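Glyoxylate-induced Protein (Pseudomonas aeruginosa, PDB 1SQ4) is a double beta-barrel cupin of unproven function that may act as a ureidoglycine aminohydrolase. Local coordinates at residues V224-L227 with N228-W231. Numbering follows the deposited sequence.
Sequences VYRL and NQDW
R226 and W231 face each other as a non-hydrogen-bonded antiparallel pair beside the turn of a tight beta hairpin, and the arginine chain lies over the indole. Its CD sits almost straight above the five-membered ring, 3.4 Å from the centroid of the W231 pyrrole ring and 4° off the normal, a CH-pi contact. R226 CG is anti to the backbone N (chi1 173°), and a bend at chi2 carries the chain along the ring, with CB near the six-membered ring and CD over the other. The guanidinium is tilted 36° to the indole and reaches Q229, whose backbone CA and the amide N of D230 lie at its edge. Arginine suits this place because its methylenes pack on the flat indole while its guanidinium, still close to the ring, lies alongside the Q229 side chain, near T21 of a third subunit. V224 meets the same ring farther along, its CG1 3.4 Å from W231 CE3, so a small branched side chain fits beside the six-membered part of the indole.

The two-residue turn is closed chiefly by L227 N to D230 O at 2.8 Å; D230 N returns a bent bond to L227 O, approaching from above the carbonyl plane. N228 and Q229 both take positive phi, in a turn resembling type I' but distorted at N228, where asparagine is at home; glutamine is a less usual second residue. L227 and D230 point to the sheet face opposite R226 and W231: L227 packs on M240, Y30 and V32, and D230 OD1 is hydrogen-bonded to Y30 OH.

The hairpin of strands 222-227 and 230-235 forms one end of a four-stranded antiparallel sheet in the second cupin domain, with strand 248-251 alongside 222-227. There V224 and W231 touch Y251, while W231 also packs against W231 of a second subunit.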
ATOM      1  N   VAL A 224     -17.110   1.608  18.211  1.00 12.18           N
ATOM      2  CA  VAL A 224     -16.370   1.319  17.001  1.00 11.97           C
ATOM      3  C   VAL A 224     -16.762   2.468  16.093  1.00 12.00           C
ATOM      4  O   VAL A 224     -17.898   2.544  15.626  1.00 11.91           O
ATOM      5  CB  VAL A 224     -16.799  -0.021  16.368  1.00 12.46           C
ATOM      6  CG1 VAL A 224     -15.979  -0.295  15.104  1.00 12.36           C
ATOM      7  CG2 VAL A 224     -16.597  -1.143  17.367  1.00 10.86           C
ATOM      8  N   TYR A 225     -15.824   3.380  15.881  1.00 11.90           N
ATOM      9  CA  TYR A 225     -16.072   4.556  15.062  1.00 11.90           C
ATOM     10  C   TYR A 225     -15.471   4.327  13.702  1.00 11.96           C
ATOM     11  O   TYR A 225     -14.418   3.708  13.563  1.00 10.86           O
ATOM     12  CB  TYR A 225     -15.415   5.780  15.696  1.00 12.10           C
ATOM     13  CG  TYR A 225     -16.106   7.098  15.437  1.00  9.75           C
ATOM     14  CD1 TYR A 225     -17.225   7.470  16.178  1.00  9.71           C
ATOM     15  CD2 TYR A 225     -15.603   8.005  14.501  1.00 10.16           C
ATOM     16  CE1 TYR A 225     -17.822   8.711  16.003  1.00  9.20           C
ATOM     17  CE2 TYR A 225     -16.197   9.252  14.316  1.00  8.06           C
ATOM     18  CZ  TYR A 225     -17.304   9.595  15.075  1.00  7.80           C
ATOM     19  OH  TYR A 225     -17.889  10.823  14.919  1.00  9.61           O
ATOM     20  N   ARG A 226     -16.141   4.846  12.694  1.00 14.15           N
ATOM     21  CA  ARG A 226     -15.678   4.707  11.331  1.00 15.76           C
ATOM     22  C   ARG A 226     -15.138   6.051  10.844  1.00 14.29           C
ATOM     23  O   ARG A 226     -15.894   7.005  10.692  1.00 14.96           O
ATOM     24  CB  ARG A 226     -16.854   4.251  10.473  1.00 18.99           C
ATOM     25  CG  ARG A 226     -16.602   4.199   8.985  1.00 24.24           C
ATOM     26  CD  ARG A 226     -15.699   3.053   8.642  1.00 28.79           C
ATOM     27  NE  ARG A 226     -15.638   2.802   7.204  1.00 33.35           N
ATOM     28  CZ  ARG A 226     -16.633   2.302   6.477  1.00 34.93           C
ATOM     29  NH1 ARG A 226     -17.788   1.994   7.050  1.00 34.84           N
ATOM     30  NH2 ARG A 226     -16.463   2.096   5.175  1.00 35.41           N
ATOM     31  N   LEU A 227     -13.831   6.137  10.625  1.00 13.34           N
ATOM     32  CA  LEU A 227     -13.227   7.371  10.121  1.00 12.79           C
ATOM     33  C   LEU A 227     -12.773   7.089   8.697  1.00 14.03           C
ATOM     34  O   LEU A 227     -11.801   6.372   8.477  1.00 14.16           O
ATOM     35  CB  LEU A 227     -12.025   7.772  10.978  1.00 13.42           C
ATOM     36  CG  LEU A 227     -12.328   8.045  12.461  1.00 14.12           C
ATOM     37  CD1 LEU A 227     -11.066   7.889  13.292  1.00 12.95           C
ATOM     38  CD2 LEU A 227     -12.929   9.432  12.623  1.00 12.72           C
ATOM     39  N   ASN A 228     -13.500   7.627   7.729  1.00 15.44           N
ATOM     40  CA  ASN A 228     -13.163   7.436   6.327  1.00 17.02           C
ATOM     41  C   ASN A 228     -12.791   6.004   5.928  1.00 19.83           C
ATOM     42  O   ASN A 228     -11.614   5.683   5.812  1.00 23.83           O
ATOM     43  CB  ASN A 228     -12.006   8.373   5.958  1.00 13.32           C
ATOM     44  CG  ASN A 228     -11.546   8.197   4.524  1.00 10.45           C
ATOM     45  OD1 ASN A 228     -12.357   8.177   3.601  1.00 10.17           O
ATOM     46  ND2 ASN A 228     -10.244   8.080   4.329  1.00  7.54           N
ATOM     47  N   GLN A 229     -13.770   5.136   5.717  1.00 21.20           N
ATOM     48  CA  GLN A 229     -13.452   3.773   5.287  1.00 23.53           C
ATOM     49  C   GLN A 229     -12.675   2.921   6.297  1.00 22.13           C
ATOM     50  O   GLN A 229     -12.336   1.772   6.011  1.00 22.65           O
ATOM     51  CB  GLN A 229     -12.658   3.826   3.974  1.00 25.65           C
ATOM     52  CG  GLN A 229     -13.445   4.364   2.812  1.00 32.03           C
ATOM     53  CD  GLN A 229     -14.567   3.430   2.414  1.00 36.77           C
ATOM     54  OE1 GLN A 229     -14.348   2.430   1.709  1.00 40.72           O
ATOM     55  NE2 GLN A 229     -15.778   3.724   2.891  1.00 36.90           N
ATOM     56  N   ASP A 230     -12.389   3.473   7.471  1.00 21.50           N
ATOM     57  CA  ASP A 230     -11.637   2.732   8.484  1.00 19.98           C
ATOM     58  C   ASP A 230     -12.329   2.666   9.839  1.00 18.23           C
ATOM     59  O   ASP A 230     -12.558   3.688  10.472  1.00 18.51           O
ATOM     60  CB  ASP A 230     -10.253   3.357   8.670  1.00 20.43           C
ATOM     61  CG  ASP A 230      -9.327   3.097   7.503  1.00 22.52           C
ATOM     62  OD1 ASP A 230      -8.344   3.848   7.344  1.00 24.03           O
ATOM     63  OD2 ASP A 230      -9.569   2.141   6.745  1.00 24.75           O
ATOM     64  N   TRP A 231     -12.665   1.463  10.286  1.00 16.73           N
ATOM     65  CA  TRP A 231     -13.295   1.318  11.586  1.00 15.65           C
ATOM     66  C   TRP A 231     -12.210   1.211  12.659  1.00 15.84           C
ATOM     67  O   TRP A 231     -11.247   0.449  12.517  1.00 16.16           O
ATOM     68  CB  TRP A 231     -14.174   0.072  11.637  1.00 15.57           C
ATOM     69  CG  TRP A 231     -15.410   0.126  10.778  1.00 15.40           C
ATOM     70  CD1 TRP A 231     -15.555  -0.369   9.514  1.00 14.58           C
ATOM     71  CD2 TRP A 231     -16.693   0.650  11.151  1.00 14.78           C
ATOM     72  NE1 TRP A 231     -16.850  -0.197   9.083  1.00 15.61           N
ATOM     73  CE2 TRP A 231     -17.568   0.429  10.066  1.00 14.30           C
ATOM     74  CE3 TRP A 231     -17.186   1.282  12.299  1.00 14.17           C
ATOM     75  CZ2 TRP A 231     -18.906   0.817  10.092  1.00 14.21           C
ATOM     76  CZ3 TRP A 231     -18.520   1.669  12.328  1.00 12.88           C
ATOM     77  CH2 TRP A 231     -19.365   1.435  11.229  1.00 13.97           C
TER